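Local coordinates for protein Ent-copalyl diphosphate synthase (Streptomyces platensis, PDB 5BP8) that is a bacterial class II terpene cyclase, related to squalene-hopene cyclase and built as two largely helical lobes, at residues Gly115-Pro120 with Thr159-Pro164; Ala81-Leu86 with Ala103-Gly108; Arg36-Ala41 with Glu49-Leu54. One frame throughout, in Å; residues are numbered along the deposited sequence. Where two conformers were deposited one is given.

Contact 1: residues Gly115-Pro120 with Thr159-Pro164; sequences GLLAGP and TTLTSP
Leu117 and Ser163 meet near the C-terminal end of helix 98-116, each with its CB turned toward the other segment. The polar half of the contact is a single hydrogen bond: Ser163 OG donates to the backbone carbonyl, Leu117 O, at 2.7 Å. The C=O...OG angle is 147°, with the donor tilted 16° from the carbonyl plane. With OG anti to its own backbone N (chi1 173°), the serine hydroxyl is carried outward to this carbonyl. The same OG accepts from Ala165 N, closing an ST turn, so a small hydroxyl that both donates and accepts suits this place. Pro164 follows and sets its ring carbon CD 3.5 Å from Leu117 O, alongside the serine.

The 159-164 segment is an irregular loop between helix 127-144 and helix 171-179, and here it passes beside the C-terminal end of helix 98-116 in the all-helical fold of this lobe. The apolar half centres on Leu117. Its side chain crosses that of Leu161 at about a right angle, Leu117 CD1 resting 3.9 Å from Leu161 CB, while Leu117 CD2 faces Ser163 CB at 4.0 Å. Between these two neighbours runs the backbone of Thr162, whose O lies 3.6 Å from Leu117 CB; the CB of Thr162 points away. Leucine fits because its two methyls can reach different parts of one loop. Leu161 also packs on Leu135, Ile138 and Leu142 of helix 127-144, and Leu117 rests on Leu72 of helix 72-86 and Leu168 of the loop.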
ATOM      1  N   GLY A 115     -24.848  -6.415  -0.123  1.00 20.23           N
ATOM      2  CA  GLY A 115     -24.296  -5.432   0.799  1.00 19.86           C
ATOM      3  C   GLY A 115     -23.147  -4.591   0.289  1.00 18.70           C
ATOM      4  O   GLY A 115     -23.028  -3.418   0.644  1.00 18.93           O
ATOM      5  N   LEU A 116     -22.271  -5.167  -0.513  1.00 17.77           N
ATOM      6  CA  LEU A 116     -21.061  -4.439  -0.865  1.00 16.97           C
ATOM      7  C   LEU A 116     -21.367  -3.236  -1.760  1.00 17.25           C
ATOM      8  O   LEU A 116     -20.733  -2.184  -1.599  1.00 18.03           O
ATOM      9  CB  LEU A 116     -20.022  -5.332  -1.538  1.00 17.05           C
ATOM     10  CG  LEU A 116     -19.319  -6.360  -0.641  1.00 16.84           C
ATOM     11  CD1 LEU A 116     -18.630  -7.387  -1.551  1.00 16.83           C
ATOM     12  CD2 LEU A 116     -18.338  -5.769   0.343  1.00 17.50           C
ATOM     13  N   LEU A 117     -22.268  -3.397  -2.723  1.00 16.44           N
ATOM     14  CA  LEU A 117     -22.511  -2.314  -3.697  1.00 17.50           C
ATOM     15  C   LEU A 117     -23.179  -1.109  -3.038  1.00 18.74           C
ATOM     16  O   LEU A 117     -23.025   0.029  -3.504  1.00 20.46           O
ATOM     17  CB  LEU A 117     -23.324  -2.802  -4.879  1.00 17.79           C
ATOM     18  CG  LEU A 117     -22.477  -3.648  -5.847  1.00 17.69           C
ATOM     19  CD1 LEU A 117     -23.436  -4.397  -6.731  1.00 18.70           C
ATOM     20  CD2 LEU A 117     -21.466  -2.850  -6.662  1.00 17.65           C
ATOM     21  N   ALA A 118     -23.885  -1.371  -1.959  1.00 19.16           N
ATOM     22  CA  ALA A 118     -24.626  -0.348  -1.227  1.00 23.05           C
ATOM     23  C   ALA A 118     -23.941   0.116   0.038  1.00 25.81           C
ATOM     24  O   ALA A 118     -24.470   1.024   0.717  1.00 27.00           O
ATOM     25  CB  ALA A 118     -25.999  -0.889  -0.857  1.00 24.61           C
ATOM     26  N   GLY A 119     -22.786  -0.486   0.374  1.00 24.34           N
ATOM     27  CA  GLY A 119     -22.103  -0.230   1.659  1.00 23.21           C
ATOM     28  C   GLY A 119     -21.082   0.872   1.490  1.00 22.74           C
ATOM     29  O   GLY A 119     -21.050   1.539   0.437  1.00 21.34           O
ATOM     30  N   PRO A 120     -20.235   1.074   2.517  1.00 22.83           N
ATOM     31  CA  PRO A 120     -19.200   2.110   2.428  1.00 23.59           C
ATOM     32  C   PRO A 120     -18.201   1.808   1.342  1.00 22.02           C
ATOM     33  O   PRO A 120     -17.949   0.624   1.009  1.00 20.78           O
ATOM     34  CB  PRO A 120     -18.514   2.096   3.814  1.00 24.75           C
ATOM     35  CG  PRO A 120     -19.159   1.026   4.611  1.00 25.13           C
ATOM     36  CD  PRO A 120     -20.147   0.277   3.762  1.00 23.41           C
ATOM     37  N   THR A 159     -29.111 -10.262 -15.160  1.00 27.25           N
ATOM     38  CA  THR A 159     -29.097  -9.357 -14.009  1.00 27.20           C
ATOM     39  C   THR A 159     -28.248  -8.125 -14.343  1.00 25.83           C
ATOM     40  O   THR A 159     -27.267  -8.243 -15.049  1.00 25.98           O
ATOM     41  CB  THR A 159     -28.500 -10.063 -12.766  1.00 26.86           C
ATOM     42  OG1 THR A 159     -29.414 -11.091 -12.329  1.00 27.72           O
ATOM     43  CG2 THR A 159     -28.257  -9.071 -11.619  1.00 26.82           C
ATOM     44  N   THR A 160     -28.650  -6.961 -13.837  1.00 25.58           N
ATOM     45  CA  THR A 160     -27.848  -5.751 -13.885  1.00 25.35           C
ATOM     46  C   THR A 160     -27.613  -5.323 -12.456  1.00 24.93           C
ATOM     47  O   THR A 160     -28.562  -5.037 -11.741  1.00 26.52           O
ATOM     48  CB  THR A 160     -28.570  -4.605 -14.614  1.00 26.98           C
ATOM     49  OG1 THR A 160     -28.918  -5.046 -15.928  1.00 27.77           O
ATOM     50  CG2 THR A 160     -27.676  -3.378 -14.724  1.00 28.19           C
ATOM     51  N   LEU A 161     -26.346  -5.333 -12.033  1.00 22.31           N
ATOM     52  CA  LEU A 161     -25.974  -4.836 -10.728  1.00 22.18           C
ATOM     53  C   LEU A 161     -25.803  -3.323 -10.793  1.00 22.79           C
ATOM     54  O   LEU A 161     -25.309  -2.788 -11.788  1.00 21.52           O
ATOM     55  CB  LEU A 161     -24.661  -5.464 -10.299  1.00 22.14           C
ATOM     56  CG  LEU A 161     -24.634  -6.969 -10.103  1.00 23.00           C
ATOM     57  CD1 LEU A 161     -23.215  -7.383  -9.760  1.00 23.64           C
ATOM     58  CD2 LEU A 161     -25.606  -7.415  -9.042  1.00 24.27           C
ATOM     59  N   THR A 162     -26.234  -2.637  -9.747  1.00 22.75           N
ATOM     60  CA  THR A 162     -26.068  -1.190  -9.677  1.00 23.56           C
ATOM     61  C   THR A 162     -25.554  -0.793  -8.300  1.00 22.68           C
ATOM     62  O   THR A 162     -25.621  -1.564  -7.352  1.00 22.15           O
ATOM     63  CB  THR A 162     -27.406  -0.445  -9.948  1.00 25.18           C
ATOM     64  OG1 THR A 162     -28.265  -0.585  -8.826  1.00 26.43           O
ATOM     65  CG2 THR A 162     -28.111  -0.990 -11.170  1.00 25.89           C
ATOM     66  N   SER A 163     -25.068   0.429  -8.195  1.00 22.15           N
ATOM     67  CA  SER A 163     -24.614   0.956  -6.942  1.00 22.07           C
ATOM     68  C   SER A 163     -24.991   2.429  -6.833  1.00 21.91           C
ATOM     69  O   SER A 163     -24.835   3.177  -7.796  1.00 21.58           O
ATOM     70  CB  SER A 163     -23.096   0.841  -6.835  1.00 21.66           C
ATOM     71  OG  SER A 163     -22.616   1.511  -5.664  1.00 21.18           O
ATOM     72  N   PRO A 164     -25.444   2.846  -5.654  1.00 22.66           N
ATOM     73  CA  PRO A 164     -25.706   4.263  -5.362  1.00 23.79           C
ATOM     74  C   PRO A 164     -24.458   5.102  -5.095  1.00 25.34           C
ATOM     75  O   PRO A 164     -24.553   6.337  -5.014  1.00 24.24           O
ATOM     76  CB  PRO A 164     -26.587   4.199  -4.123  1.00 24.21           C
ATOM     77  CG  PRO A 164     -26.128   2.969  -3.418  1.00 24.35           C
ATOM     78  CD  PRO A 164     -25.792   1.982  -4.515  1.00 23.11           C
TER

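Contact 2: residues Ala81-Leu86 with Ala103-Gly108; sequences ALLTEL and AACADG
A pair of successive, roughly antiparallel helices, 72-86 and 98-116, belongs to the helical lobe and comes together here round Leu82 and Cys105. The short segments have axes 9.6 Å apart at closest approach, with their N-to-C directions at 142°. Cys105 points its CB at the other helix, and its SG is anti to the backbone N (chi1 -172°). Cys105 SG is thereby carried to 3.6 Å from both Leu83 CG and Leu83 CD2. Cys105 CB meets Leu82 CB at 3.9 Å. A cysteine suits this position, being slim enough to let the helices approach while its polarisable sulfur packs well against the leucine's CG and CD2.

Leu82 reaches further over the partner helix: its CD1 lies 3.8 Å from the backbone N of Cys105 and 4.0 Å from Ala104 CB, a small methyl that lets the leucine lie close to the backbone. One turn on, Leu86 brings CD1 to 4.3 Å from Cys105 CB. Beyond the pair, Leu82 also touches Trp64 of a loop. Leu83 continues onto helix 127-144, Ala81 packs against helix 31-40, and Glu85 meets Leu51 of helix 47-57, so helix 72-86 borders these as well as helix 98-116.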
ATOM      1  N   ALA A  81     -13.270 -11.657 -12.917  1.00 16.25           N
ATOM      2  CA  ALA A  81     -12.307 -12.648 -13.397  1.00 16.79           C
ATOM      3  C   ALA A  81     -12.963 -14.010 -13.552  1.00 17.85           C
ATOM      4  O   ALA A  81     -12.737 -14.720 -14.569  1.00 17.06           O
ATOM      5  CB  ALA A  81     -11.122 -12.740 -12.481  1.00 16.47           C
ATOM      6  N   LEU A  82     -13.777 -14.398 -12.575  1.00 17.46           N
ATOM      7  CA  LEU A  82     -14.443 -15.698 -12.653  1.00 19.08           C
ATOM      8  C   LEU A  82     -15.440 -15.770 -13.798  1.00 19.08           C
ATOM      9  O   LEU A  82     -15.492 -16.794 -14.506  1.00 19.31           O
ATOM     10  CB  LEU A  82     -15.102 -16.093 -11.320  1.00 19.16           C
ATOM     11  CG  LEU A  82     -14.106 -16.367 -10.171  1.00 20.95           C
ATOM     12  CD1 LEU A  82     -14.822 -16.389  -8.822  1.00 21.01           C
ATOM     13  CD2 LEU A  82     -13.325 -17.665 -10.387  1.00 22.01           C
ATOM     14  N   LEU A  83     -16.196 -14.696 -14.025  1.00 18.73           N
ATOM     15  CA  LEU A  83     -17.132 -14.668 -15.158  1.00 20.15           C
ATOM     16  C   LEU A  83     -16.358 -14.760 -16.482  1.00 21.12           C
ATOM     17  O   LEU A  83     -16.738 -15.503 -17.405  1.00 21.48           O
ATOM     18  CB  LEU A  83     -18.012 -13.427 -15.127  1.00 20.68           C
ATOM     19  CG  LEU A  83     -19.107 -13.370 -14.037  1.00 21.12           C
ATOM     20  CD1 LEU A  83     -19.621 -11.954 -13.842  1.00 20.73           C
ATOM     21  CD2 LEU A  83     -20.252 -14.326 -14.396  1.00 22.56           C
ATOM     22  N   THR A  84     -15.274 -13.997 -16.585  1.00 20.66           N
ATOM     23  CA  THR A  84     -14.430 -14.047 -17.768  1.00 21.41           C
ATOM     24  C   THR A  84     -13.868 -15.456 -17.999  1.00 21.81           C
ATOM     25  O   THR A  84     -13.944 -15.969 -19.131  1.00 21.18           O
ATOM     26  CB  THR A  84     -13.314 -12.985 -17.703  1.00 21.65           C
ATOM     27  OG1 THR A  84     -13.921 -11.691 -17.755  1.00 22.80           O
ATOM     28  CG2 THR A  84     -12.327 -13.131 -18.849  1.00 22.17           C
ATOM     29  N   GLU A  85     -13.340 -16.089 -16.953  1.00 21.49           N
ATOM     30  CA  GLU A  85     -12.810 -17.455 -17.067  1.00 21.65           C
ATOM     31  C   GLU A  85     -13.869 -18.464 -17.486  1.00 23.24           C
ATOM     32  O   GLU A  85     -13.618 -19.304 -18.382  1.00 22.50           O
ATOM     33  CB  GLU A  85     -12.182 -17.905 -15.760  1.00 22.53           C
ATOM     34  CG  GLU A  85     -11.675 -19.343 -15.711  1.00 23.92           C
ATOM     35  CD  GLU A  85     -10.531 -19.638 -16.668  1.00 26.31           C
ATOM     36  OE1 GLU A  85      -9.798 -18.710 -17.036  1.00 27.07           O
ATOM     37  OE2 GLU A  85     -10.353 -20.811 -17.046  1.00 28.61           O
ATOM     38  N   LEU A  86     -15.045 -18.382 -16.859  1.00 22.45           N
ATOM     39  CA  LEU A  86     -16.152 -19.306 -17.160  1.00 24.08           C
ATOM     40  C   LEU A  86     -16.622 -19.173 -18.601  1.00 25.95           C
ATOM     41  O   LEU A  86     -17.061 -20.159 -19.202  1.00 26.05           O
ATOM     42  CB  LEU A  86     -17.310 -19.082 -16.192  1.00 23.10           C
ATOM     43  CG  LEU A  86     -17.057 -19.726 -14.840  1.00 23.83           C
ATOM     44  CD1 LEU A  86     -17.905 -19.060 -13.769  1.00 24.25           C
ATOM     45  CD2 LEU A  86     -17.335 -21.217 -14.924  1.00 25.07           C
ATOM     46  N   ALA A 103     -19.756 -21.674  -8.396  1.00 21.14           N
ATOM     47  CA  ALA A 103     -20.235 -21.560  -7.049  1.00 22.23           C
ATOM     48  C   ALA A 103     -19.615 -20.328  -6.404  1.00 21.50           C
ATOM     49  O   ALA A 103     -20.318 -19.516  -5.779  1.00 20.96           O
ATOM     50  CB  ALA A 103     -19.872 -22.798  -6.239  1.00 23.44           C
ATOM     51  N   ALA A 104     -18.290 -20.214  -6.533  1.00 20.20           N
ATOM     52  CA  ALA A 104     -17.577 -19.044  -6.025  1.00 19.36           C
ATOM     53  C   ALA A 104     -18.109 -17.765  -6.649  1.00 18.63           C
ATOM     54  O   ALA A 104     -18.343 -16.761  -5.961  1.00 17.63           O
ATOM     55  CB  ALA A 104     -16.083 -19.171  -6.274  1.00 19.35           C
ATOM     56  N   CYS A 105     -18.284 -17.791  -7.953  1.00 18.18           N
ATOM     57  CA  CYS A 105     -18.754 -16.628  -8.678  1.00 18.66           C
ATOM     58  C   CYS A 105     -20.136 -16.170  -8.213  1.00 18.75           C
ATOM     59  O   CYS A 105     -20.349 -14.968  -7.911  1.00 17.11           O
ATOM     60  CB  CYS A 105     -18.777 -16.940 -10.154  1.00 18.92           C
ATOM     61  SG  CYS A 105     -19.122 -15.505 -11.176  1.00 20.37           S
ATOM     62  N   ALA A 106     -21.070 -17.117  -8.131  1.00 17.78           N
ATOM     63  CA  ALA A 106     -22.443 -16.801  -7.711  1.00 18.54           C
ATOM     64  C   ALA A 106     -22.488 -16.254  -6.298  1.00 18.40           C
ATOM     65  O   ALA A 106     -23.242 -15.294  -6.005  1.00 18.07           O
ATOM     66  CB  ALA A 106     -23.341 -18.003  -7.850  1.00 19.55           C
ATOM     67  N   ASP A 107     -21.669 -16.819  -5.422  1.00 18.12           N
ATOM     68  CA  ASP A 107     -21.626 -16.305  -4.042  1.00 18.92           C
ATOM     69  C   ASP A 107     -21.017 -14.912  -3.966  1.00 17.52           C
ATOM     70  O   ASP A 107     -21.456 -14.107  -3.148  1.00 16.27           O
ATOM     71  CB  ASP A 107     -20.889 -17.266  -3.110  1.00 20.58           C
ATOM     72  CG  ASP A 107     -21.662 -18.578  -2.876  1.00 23.71           C
ATOM     73  OD1 ASP A 107     -20.996 -19.531  -2.422  1.00 24.31           O
ATOM     74  OD2 ASP A 107     -22.897 -18.622  -3.097  1.00 24.55           O
ATOM     75  N   GLY A 108     -20.032 -14.626  -4.825  1.00 15.82           N
ATOM     76  CA  GLY A 108     -19.490 -13.270  -4.992  1.00 15.69           C
ATOM     77  C   GLY A 108     -20.517 -12.270  -5.492  1.00 15.49           C
ATOM     78  O   GLY A 108     -20.626 -11.157  -4.972  1.00 14.86           O
TER

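Contact 3: residues Arg36-Ala41 with Glu49-Leu54; sequences RLVSLA and ERLGYL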
ATOM      1  N   ARG A  36      -7.141  -9.778 -11.604  1.00 14.93           N
ATOM      2  CA  ARG A  36      -6.886  -9.076 -12.855  1.00 15.67           C
ATOM      3  C   ARG A  36      -6.069  -9.952 -13.832  1.00 15.81           C
ATOM      4  O   ARG A  36      -6.373  -9.958 -15.039  1.00 15.35           O
ATOM      5  CB  ARG A  36      -6.213  -7.720 -12.659  1.00 15.80           C
ATOM      6  CG  ARG A  36      -7.080  -6.621 -12.020  1.00 16.01           C
ATOM      7  CD  ARG A  36      -8.364  -6.279 -12.790  1.00 16.69           C
ATOM      8  NE  ARG A  36      -9.390  -7.269 -12.493  1.00 16.45           N
ATOM      9  CZ  ARG A  36     -10.220  -7.807 -13.374  1.00 17.15           C
ATOM     10  NH1 ARG A  36     -11.037  -8.788 -12.972  1.00 16.66           N
ATOM     11  NH2 ARG A  36     -10.282  -7.366 -14.629  1.00 17.39           N
ATOM     12  N   LEU A  37      -5.054 -10.675 -13.340  1.00 15.58           N
ATOM     13  CA  LEU A  37      -4.278 -11.524 -14.231  1.00 15.68           C
ATOM     14  C   LEU A  37      -5.062 -12.683 -14.776  1.00 16.48           C
ATOM     15  O   LEU A  37      -4.855 -13.092 -15.941  1.00 17.39           O
ATOM     16  CB  LEU A  37      -2.966 -11.976 -13.575  1.00 16.52           C
ATOM     17  CG  LEU A  37      -1.945 -10.865 -13.284  1.00 17.00           C
ATOM     18  CD1 LEU A  37      -0.626 -11.475 -12.837  1.00 18.10           C
ATOM     19  CD2 LEU A  37      -1.742  -9.956 -14.477  1.00 18.55           C
ATOM     20  N   VAL A  38      -5.942 -13.263 -13.949  1.00 16.25           N
ATOM     21  CA  VAL A  38      -6.848 -14.309 -14.411  1.00 16.90           C
ATOM     22  C   VAL A  38      -7.700 -13.779 -15.557  1.00 17.31           C
ATOM     23  O   VAL A  38      -7.914 -14.464 -16.582  1.00 17.94           O
ATOM     24  CB  VAL A  38      -7.755 -14.830 -13.270  1.00 16.36           C
ATOM     25  CG1 VAL A  38      -8.877 -15.680 -13.817  1.00 16.80           C
ATOM     26  CG2 VAL A  38      -6.940 -15.632 -12.268  1.00 16.78           C
ATOM     27  N   SER A  39      -8.208 -12.567 -15.400  1.00 16.55           N
ATOM     28  CA  SER A  39      -9.095 -12.003 -16.418  1.00 17.68           C
ATOM     29  C   SER A  39      -8.344 -11.579 -17.685  1.00 18.41           C
ATOM     30  O   SER A  39      -8.794 -11.846 -18.816  1.00 18.41           O
ATOM     31  CB  SER A  39      -9.832 -10.803 -15.844  1.00 17.68           C
ATOM     32  OG  SER A  39     -10.882 -10.414 -16.709  1.00 19.59           O
ATOM     33  N   LEU A  40      -7.205 -10.921 -17.502  1.00 18.74           N
ATOM     34  CA  LEU A  40      -6.493 -10.266 -18.609  1.00 20.14           C
ATOM     35  C   LEU A  40      -5.350 -11.057 -19.212  1.00 20.30           C
ATOM     36  O   LEU A  40      -4.982 -10.775 -20.352  1.00 20.76           O
ATOM     37  CB  LEU A  40      -5.929  -8.915 -18.156  1.00 20.48           C
ATOM     38  CG  LEU A  40      -6.965  -7.923 -17.637  1.00 21.65           C
ATOM     39  CD1 LEU A  40      -6.282  -6.687 -17.078  1.00 23.55           C
ATOM     40  CD2 LEU A  40      -8.023  -7.551 -18.672  1.00 23.47           C
ATOM     41  N   ALA A  41      -4.781 -12.009 -18.468  1.00 19.77           N
ATOM     42  CA  ALA A  41      -3.567 -12.703 -18.895  1.00 20.57           C
ATOM     43  C   ALA A  41      -3.623 -14.217 -18.663  1.00 19.96           C
ATOM     44  O   ALA A  41      -2.814 -14.771 -17.943  1.00 19.59           O
ATOM     45  CB  ALA A  41      -2.343 -12.076 -18.232  1.00 20.38           C
ATOM     46  N   GLU A  49      -3.035 -21.760 -10.597  1.00 20.40           N
ATOM     47  CA  GLU A  49      -2.716 -21.421  -9.223  0.60 19.88           C
ATOM     48  C   GLU A  49      -3.456 -20.170  -8.769  1.00 19.50           C
ATOM     49  O   GLU A  49      -3.844 -20.054  -7.581  1.00 18.53           O
ATOM     50  CB  GLU A  49      -1.209 -21.232  -9.087  0.60 20.11           C
ATOM     51  CG  GLU A  49      -0.440 -22.543  -9.078  0.60 20.85           C
ATOM     52  CD  GLU A  49      -0.174 -23.148 -10.468  0.60 21.16           C
ATOM     53  OE1 GLU A  49      -0.571 -22.624 -11.564  0.60 19.42           O
ATOM     54  OE2 GLU A  49       0.463 -24.215 -10.445  0.60 23.01           O
ATOM     55  N   ARG A  50      -3.620 -19.209  -9.689  1.00 17.56           N
ATOM     56  CA  ARG A  50      -4.327 -17.962  -9.374  1.00 17.47           C
ATOM     57  C   ARG A  50      -5.810 -18.220  -9.182  1.00 17.04           C
ATOM     58  O   ARG A  50      -6.423 -17.677  -8.277  1.00 16.31           O
ATOM     59  CB  ARG A  50      -4.080 -16.896 -10.444  1.00 17.05           C
ATOM     60  CG  ARG A  50      -2.652 -16.350 -10.393  1.00 17.23           C
ATOM     61  CD  ARG A  50      -2.456 -15.114 -11.282  1.00 17.44           C
ATOM     62  NE  ARG A  50      -2.276 -15.519 -12.679  1.00 17.79           N
ATOM     63  CZ  ARG A  50      -1.151 -16.022 -13.202  1.00 18.07           C
ATOM     64  NH1 ARG A  50      -1.144 -16.412 -14.490  1.00 18.42           N
ATOM     65  NH2 ARG A  50      -0.045 -16.165 -12.479  1.00 17.81           N
ATOM     66  N   LEU A  51      -6.395 -19.082 -10.008  1.00 16.14           N
ATOM     67  CA  LEU A  51      -7.776 -19.490  -9.797  1.00 16.88           C
ATOM     68  C   LEU A  51      -7.941 -20.168  -8.452  1.00 17.39           C
ATOM     69  O   LEU A  51      -8.902 -19.878  -7.715  1.00 17.93           O
ATOM     70  CB  LEU A  51      -8.249 -20.424 -10.938  1.00 17.76           C
ATOM     71  CG  LEU A  51      -8.479 -19.734 -12.272  1.00 18.29           C
ATOM     72  CD1 LEU A  51      -8.562 -20.737 -13.422  1.00 20.05           C
ATOM     73  CD2 LEU A  51      -9.743 -18.894 -12.205  1.00 18.96           C
ATOM     74  N   GLY A  52      -6.975 -21.024  -8.090  1.00 17.04           N
ATOM     75  CA  GLY A  52      -6.971 -21.686  -6.799  1.00 17.88           C
ATOM     76  C   GLY A  52      -6.934 -20.700  -5.656  1.00 16.87           C
ATOM     77  O   GLY A  52      -7.657 -20.850  -4.669  1.00 16.57           O
ATOM     78  N   TYR A  53      -6.107 -19.678  -5.802  1.00 16.55           N
ATOM     79  CA  TYR A  53      -5.978 -18.638  -4.781  1.00 16.92           C
ATOM     80  C   TYR A  53      -7.278 -17.917  -4.576  1.00 16.72           C
ATOM     81  O   TYR A  53      -7.659 -17.610  -3.409  1.00 18.09           O
ATOM     82  CB  TYR A  53      -4.848 -17.704  -5.182  1.00 17.65           C
ATOM     83  CG  TYR A  53      -4.614 -16.523  -4.284  1.00 17.73           C
ATOM     84  CD1 TYR A  53      -3.732 -16.598  -3.201  1.00 18.34           C
ATOM     85  CD2 TYR A  53      -5.231 -15.332  -4.534  1.00 18.21           C
ATOM     86  CE1 TYR A  53      -3.492 -15.491  -2.378  1.00 18.25           C
ATOM     87  CE2 TYR A  53      -4.969 -14.216  -3.720  1.00 19.18           C
ATOM     88  CZ  TYR A  53      -4.107 -14.322  -2.650  1.00 18.96           C
ATOM     89  OH  TYR A  53      -3.878 -13.229  -1.832  1.00 19.87           O
ATOM     90  N   LEU A  54      -7.938 -17.557  -5.679  1.00 16.71           N
ATOM     91  CA  LEU A  54      -9.238 -16.912  -5.592  1.00 17.72           C
ATOM     92  C   LEU A  54     -10.236 -17.805  -4.848  1.00 18.43           C
ATOM     93  O   LEU A  54     -10.937 -17.335  -3.973  1.00 17.72           O
ATOM     94  CB  LEU A  54      -9.793 -16.539  -6.964  1.00 18.19           C
ATOM     95  CG  LEU A  54      -8.980 -15.490  -7.744  1.00 18.45           C
ATOM     96  CD1 LEU A  54      -9.627 -15.204  -9.085  1.00 19.04           C
ATOM     97  CD2 LEU A  54      -8.808 -14.195  -6.949  1.00 18.17           C
TER
HETATM   98  O   HOH W   1      -3.804 -15.649 -15.124  1.00 16.33           O
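Val38 sets its two methyls against three residues of helix 47-57. Val38 CG1, anti to the backbone N (chi1 168°), meets Leu51 CD2 at 3.7 Å, the two side chains crossing at about a right angle. Val38 CG2 lies 3.6 Å from Arg50 CB and, more loosely, 4.2 Å from Leu54 CD1. A beta-branched valine suits the place because its methyls diverge right at the backbone and can serve separate neighbours. Val38 and Arg50 slide past each other in opposite directions; Arg50 offers CB to the valine methyl, while the edge of its guanidinium comes to lie near Val38 N.

The arginine chain is extended to CD and then bent at chi3, -80°, which turns Arg50 NE to lie 3.7 Å from Leu37 CB. The guanidinium ends near the close of helix 31-40, where Ala41 is the first residue to leave helical geometry. A water lies at its edge, in its plane: it accepts from Arg50 NH1 at 2.8 Å and donates to Ala41 O at 3.1 Å, linking the two segments.

The helices run in roughly opposing directions, at 132°, the short axes 9.8 Å apart at closest approach. Arg50 NH2 also donates to Gly251 O and Asp45 O, and a sulfate ion, probably from the crystallisation liquor, lies about 5 Å from the arginine side chain. The charge of this buried arginine is thus probably eased by the dipoles of carbonyl oxygens and a water, and perhaps by the anion, while its CB and CD pack on Val38 and Leu37.

How the contacts relate
All three contacts lie in the same lobe of the protein and follow one another along the chain in the order 3, 2, 1. Contacts 2 and 3 are the close pair, their centres about 11 Å apart, and they touch: Ala81 CB packs 3.9 Å from Val38 CG1, joining helix 72-86 to helix 31-40. Contacts 1 and 2 share helix 98-116, contact 2 on its middle turns and contact 1 at its end; their centres are about 17 Å apart and their nearest atoms about 5 Å. Contacts 1 and 3, with centres about 24 Å apart, do not touch. The bound sulfate lies beside contact 3, near Arg50.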